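Local coordinates for anabena Tic22 (Anabaena sp., PDB 4EV1), which probably acts as a chaperone in protein transport, as a cyanobacterial member of the Tic22-like family, at residues 112-117 with 130-136. Residues are numbered along the deposited sequence; the frame is centred on the assembly and turned at random.
With EDO (1,2-ethanediol), chain F.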
ATOM      1  N   GLU A 112      10.380  -4.390   3.869  1.00 35.05           N
ATOM      2  CA  GLU A 112       9.508  -3.721   4.843  1.00 34.31           C
ATOM      3  C   GLU A 112       8.824  -4.716   5.768  1.00 34.52           C
ATOM      4  O   GLU A 112       8.565  -4.414   6.928  1.00 34.49           O
ATOM      5  CB  GLU A 112       8.444  -2.910   4.139  1.00 33.19           C
ATOM      6  CG  GLU A 112       8.981  -1.931   3.149  1.00 33.49           C
ATOM      7  CD  GLU A 112      10.016  -0.961   3.681  1.00 33.21           C
ATOM      8  OE1 GLU A 112      10.131  -0.760   4.908  1.00 34.74           O
ATOM      9  OE2 GLU A 112      10.707  -0.332   2.849  1.00 34.56           O
ATOM     10  N   ILE A 113       8.521  -5.906   5.270  1.00 34.74           N
ATOM     11  CA  ILE A 113       8.090  -6.968   6.181  1.00 36.70           C
ATOM     12  C   ILE A 113       9.186  -7.263   7.233  1.00 37.59           C
ATOM     13  O   ILE A 113       8.911  -7.285   8.434  1.00 38.33           O
ATOM     14  CB  ILE A 113       7.727  -8.256   5.430  1.00 36.71           C
ATOM     15  CG1 ILE A 113       6.523  -8.022   4.505  1.00 37.40           C
ATOM     16  CG2 ILE A 113       7.437  -9.378   6.434  1.00 39.99           C
ATOM     17  CD1 ILE A 113       5.266  -7.815   5.239  1.00 38.01           C
ATOM     18  N   LYS A 114      10.417  -7.455   6.769  1.00 39.55           N
ATOM     19  CA  LYS A 114      11.567  -7.735   7.660  1.00 41.56           C
ATOM     20  C   LYS A 114      11.723  -6.613   8.665  1.00 41.78           C
ATOM     21  O   LYS A 114      11.839  -6.866   9.869  1.00 43.19           O
ATOM     22  CB  LYS A 114      12.881  -7.888   6.875  1.00 42.73           C
ATOM     23  CG  LYS A 114      14.013  -8.570   7.694  1.00 46.80           C
ATOM     24  CD  LYS A 114      15.390  -8.316   7.080  1.00 50.04           C
ATOM     25  CE  LYS A 114      16.504  -8.946   7.912  1.00 53.84           C
ATOM     26  NZ  LYS A 114      16.195  -8.947   9.382  1.00 55.46           N
ATOM     27  N   GLY A 115      11.697  -5.371   8.170  1.00 40.92           N
ATOM     28  CA  GLY A 115      11.781  -4.189   9.021  1.00 40.30           C
ATOM     29  C   GLY A 115      10.703  -4.133  10.070  1.00 40.53           C
ATOM     30  O   GLY A 115      10.966  -3.721  11.214  1.00 40.79           O
ATOM     31  N   ALA A 116       9.480  -4.542   9.690  1.00 40.07           N
ATOM     32  CA  ALA A 116       8.325  -4.514  10.587  1.00 40.16           C
ATOM     33  C   ALA A 116       8.497  -5.496  11.750  1.00 41.89           C
ATOM     34  O   ALA A 116       8.220  -5.166  12.894  1.00 42.69           O
ATOM     35  CB  ALA A 116       7.047  -4.860   9.830  1.00 38.91           C
ATOM     36  N   MET A 117       8.900  -6.716  11.434  1.00 43.65           N
ATOM     37  CA  MET A 117       9.161  -7.734  12.457  1.00 46.68           C
ATOM     38  C   MET A 117      10.288  -7.332  13.429  1.00 47.95           C
ATOM     39  O   MET A 117      10.150  -7.503  14.639  1.00 48.88           O
ATOM     40  CB  MET A 117       9.470  -9.061  11.764  1.00 47.58           C
ATOM     41  CG  MET A 117       8.231  -9.690  11.155  1.00 49.27           C
ATOM     42  SD  MET A 117       8.739 -10.863   9.916  1.00 57.69           S
ATOM     43  CE  MET A 117       7.551 -12.179  10.063  1.00 58.37           C
ATOM     44  N   PHE A 130       4.227 -11.439   9.484  1.00 57.80           N
ATOM     45  CA  PHE A 130       3.472 -10.186   9.318  1.00 55.29           C
ATOM     46  C   PHE A 130       2.416 -10.245   8.198  1.00 53.19           C
ATOM     47  O   PHE A 130       2.722 -10.541   7.041  1.00 52.73           O
ATOM     48  CB  PHE A 130       4.402  -8.997   9.070  1.00 54.75           C
ATOM     49  CG  PHE A 130       3.752  -7.664   9.331  1.00 53.81           C
ATOM     50  CD1 PHE A 130       3.697  -7.147  10.615  1.00 52.92           C
ATOM     51  CD2 PHE A 130       3.170  -6.936   8.287  1.00 51.86           C
ATOM     52  CE1 PHE A 130       3.091  -5.902  10.869  1.00 53.01           C
ATOM     53  CE2 PHE A 130       2.560  -5.700   8.525  1.00 51.62           C
ATOM     54  CZ  PHE A 130       2.515  -5.175   9.815  1.00 51.24           C
ATOM     55  N   LYS A 131       1.177  -9.935   8.567  1.00 51.15           N
ATOM     56  CA  LYS A 131       0.084  -9.830   7.605  1.00 49.33           C
ATOM     57  C   LYS A 131      -0.133  -8.395   7.108  1.00 45.96           C
ATOM     58  O   LYS A 131       0.036  -7.410   7.834  1.00 46.48           O
ATOM     59  CB  LYS A 131      -1.222 -10.361   8.221  1.00 49.96           C
ATOM     60  CG  LYS A 131      -1.132 -11.799   8.752  1.00 51.90           C
ATOM     61  CD  LYS A 131      -2.261 -12.085   9.741  1.00 52.63           C
ATOM     62  CE  LYS A 131      -2.457 -13.573   9.967  1.00 53.37           C
ATOM     63  NZ  LYS A 131      -3.556 -13.770  10.964  1.00 54.74           N
ATOM     64  N   SER A 132      -0.510  -8.294   5.857  1.00 42.49           N
ATOM     65  CA  SER A 132      -0.881  -7.015   5.250  1.00 39.56           C
ATOM     66  C   SER A 132       0.368  -6.180   4.953  1.00 36.08           C
ATOM     67  O   SER A 132       1.515  -6.631   5.135  1.00 34.46           O
ATOM     68  CB  SER A 132      -1.886  -6.243   6.147  1.00 40.10           C
ATOM     69  OG  SER A 132      -2.506  -5.169   5.438  1.00 41.54           O
ATOM     70  N   VAL A 133       0.124  -4.957   4.500  1.00 32.07           N
ATOM     71  CA  VAL A 133       1.191  -4.034   4.100  1.00 29.96           C
ATOM     72  C   VAL A 133       1.544  -3.210   5.322  1.00 29.04           C
ATOM     73  O   VAL A 133       0.684  -2.551   5.866  1.00 28.22           O
ATOM     74  CB  VAL A 133       0.713  -3.068   3.019  1.00 28.45           C
ATOM     75  CG1 VAL A 133       1.833  -2.117   2.582  1.00 26.42           C
ATOM     76  CG2 VAL A 133       0.187  -3.858   1.774  1.00 29.70           C
ATOM     77  N   PRO A 134       2.802  -3.261   5.780  1.00 28.62           N
ATOM     78  CA  PRO A 134       3.083  -2.465   6.977  1.00 28.96           C
ATOM     79  C   PRO A 134       3.201  -0.975   6.667  1.00 28.45           C
ATOM     80  O   PRO A 134       3.368  -0.581   5.497  1.00 24.18           O
ATOM     81  CB  PRO A 134       4.432  -3.005   7.473  1.00 29.79           C
ATOM     82  CG  PRO A 134       5.050  -3.643   6.307  1.00 30.88           C
ATOM     83  CD  PRO A 134       3.949  -4.071   5.353  1.00 28.80           C
ATOM     84  N   MET A 135       3.019  -0.180   7.714  1.00 28.99           N
ATOM     85  CA  MET A 135       3.302   1.258   7.701  1.00 30.02           C
ATOM     86  C   MET A 135       4.024   1.616   9.015  1.00 30.17           C
ATOM     87  O   MET A 135       3.910   0.909  10.027  1.00 31.00           O
ATOM     88  CB  MET A 135       2.014   2.051   7.570  1.00 30.37           C
ATOM     89  CG  MET A 135       1.167   1.686   6.349  1.00 33.85           C
ATOM     90  SD  MET A 135      -0.219   2.822   6.090  1.00 42.16           S
ATOM     91  CE  MET A 135       0.590   4.140   5.285  1.00 34.21           C
ATOM     92  N   PHE A 136       4.739   2.727   9.014  1.00 29.51           N
ATOM     93  CA  PHE A 136       5.601   3.052  10.115  1.00 29.47           C
ATOM     94  C   PHE A 136       5.330   4.460  10.531  1.00 29.93           C
ATOM     95  O   PHE A 136       5.322   5.346   9.681  1.00 29.38           O
ATOM     96  CB  PHE A 136       7.056   2.876   9.717  1.00 29.25           C
ATOM     97  CG  PHE A 136       7.337   1.536   9.096  1.00 29.35           C
ATOM     98  CD1 PHE A 136       7.233   1.357   7.731  1.00 29.28           C
ATOM     99  CD2 PHE A 136       7.665   0.440   9.885  1.00 30.87           C
ATOM    100  CE1 PHE A 136       7.474   0.122   7.151  1.00 29.28           C
ATOM    101  CE2 PHE A 136       7.923  -0.797   9.307  1.00 32.96           C
ATOM    102  CZ  PHE A 136       7.823  -0.950   7.931  1.00 30.66           C
TER
HETATM  103  C1  EDO F 305       7.322   0.277   0.784  1.00 38.42           C
HETATM  104  O1  EDO F 305       6.328   0.111  -0.214  1.00 34.88           O
HETATM  105  C2  EDO F 305       8.678   0.546   0.154  1.00 39.79           C
HETATM  106  O2  EDO F 305       9.771  -0.166   0.661  1.00 39.64           O
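Ala116 is met by three residues at once: its CB touches the face of the Phe130 ring, Pro134 CB and Phe136 CE2. This is helix-on-sheet packing in the Tic22 fold: helix 110-121 lies on strand 134-139 and the loop leading into it, with segment axes 8.8 Å apart and crossing at 61°. Ala116 CB sits 4.2 Å from the Phe130 ring centroid and 14° off the normal, which meets the geometry of a CH-pi contact. With CG swung away from the backbone N (chi1 -161°), the Phe130 ring reaches Ala116 and also Ile113, whose CD1 lies 3.8 Å from Phe130 CD2. Pro134 lies between the two phenylalanines, its CB 4.0 Å from Ala116 CB and its CG 3.7 Å from Glu112 O. The Phe136 ring turns its edge to the helix, with CE2 4.0 Å from Ala116 CA. Replacing Phe136 by an alanine would probably open a gap beside Ala116 and leave the Glu112 carboxylate without its aromatic neighbour. That carboxylate is held by hydrogen bonds from Lys165 N to OE1 and between OE2 and Ser164 OG; an ethanediol, probably from the crystallisation liquor, also lies at OE2. Glu112 OE1 approaches the ring obliquely, 3.6 Å from Phe136 CE1.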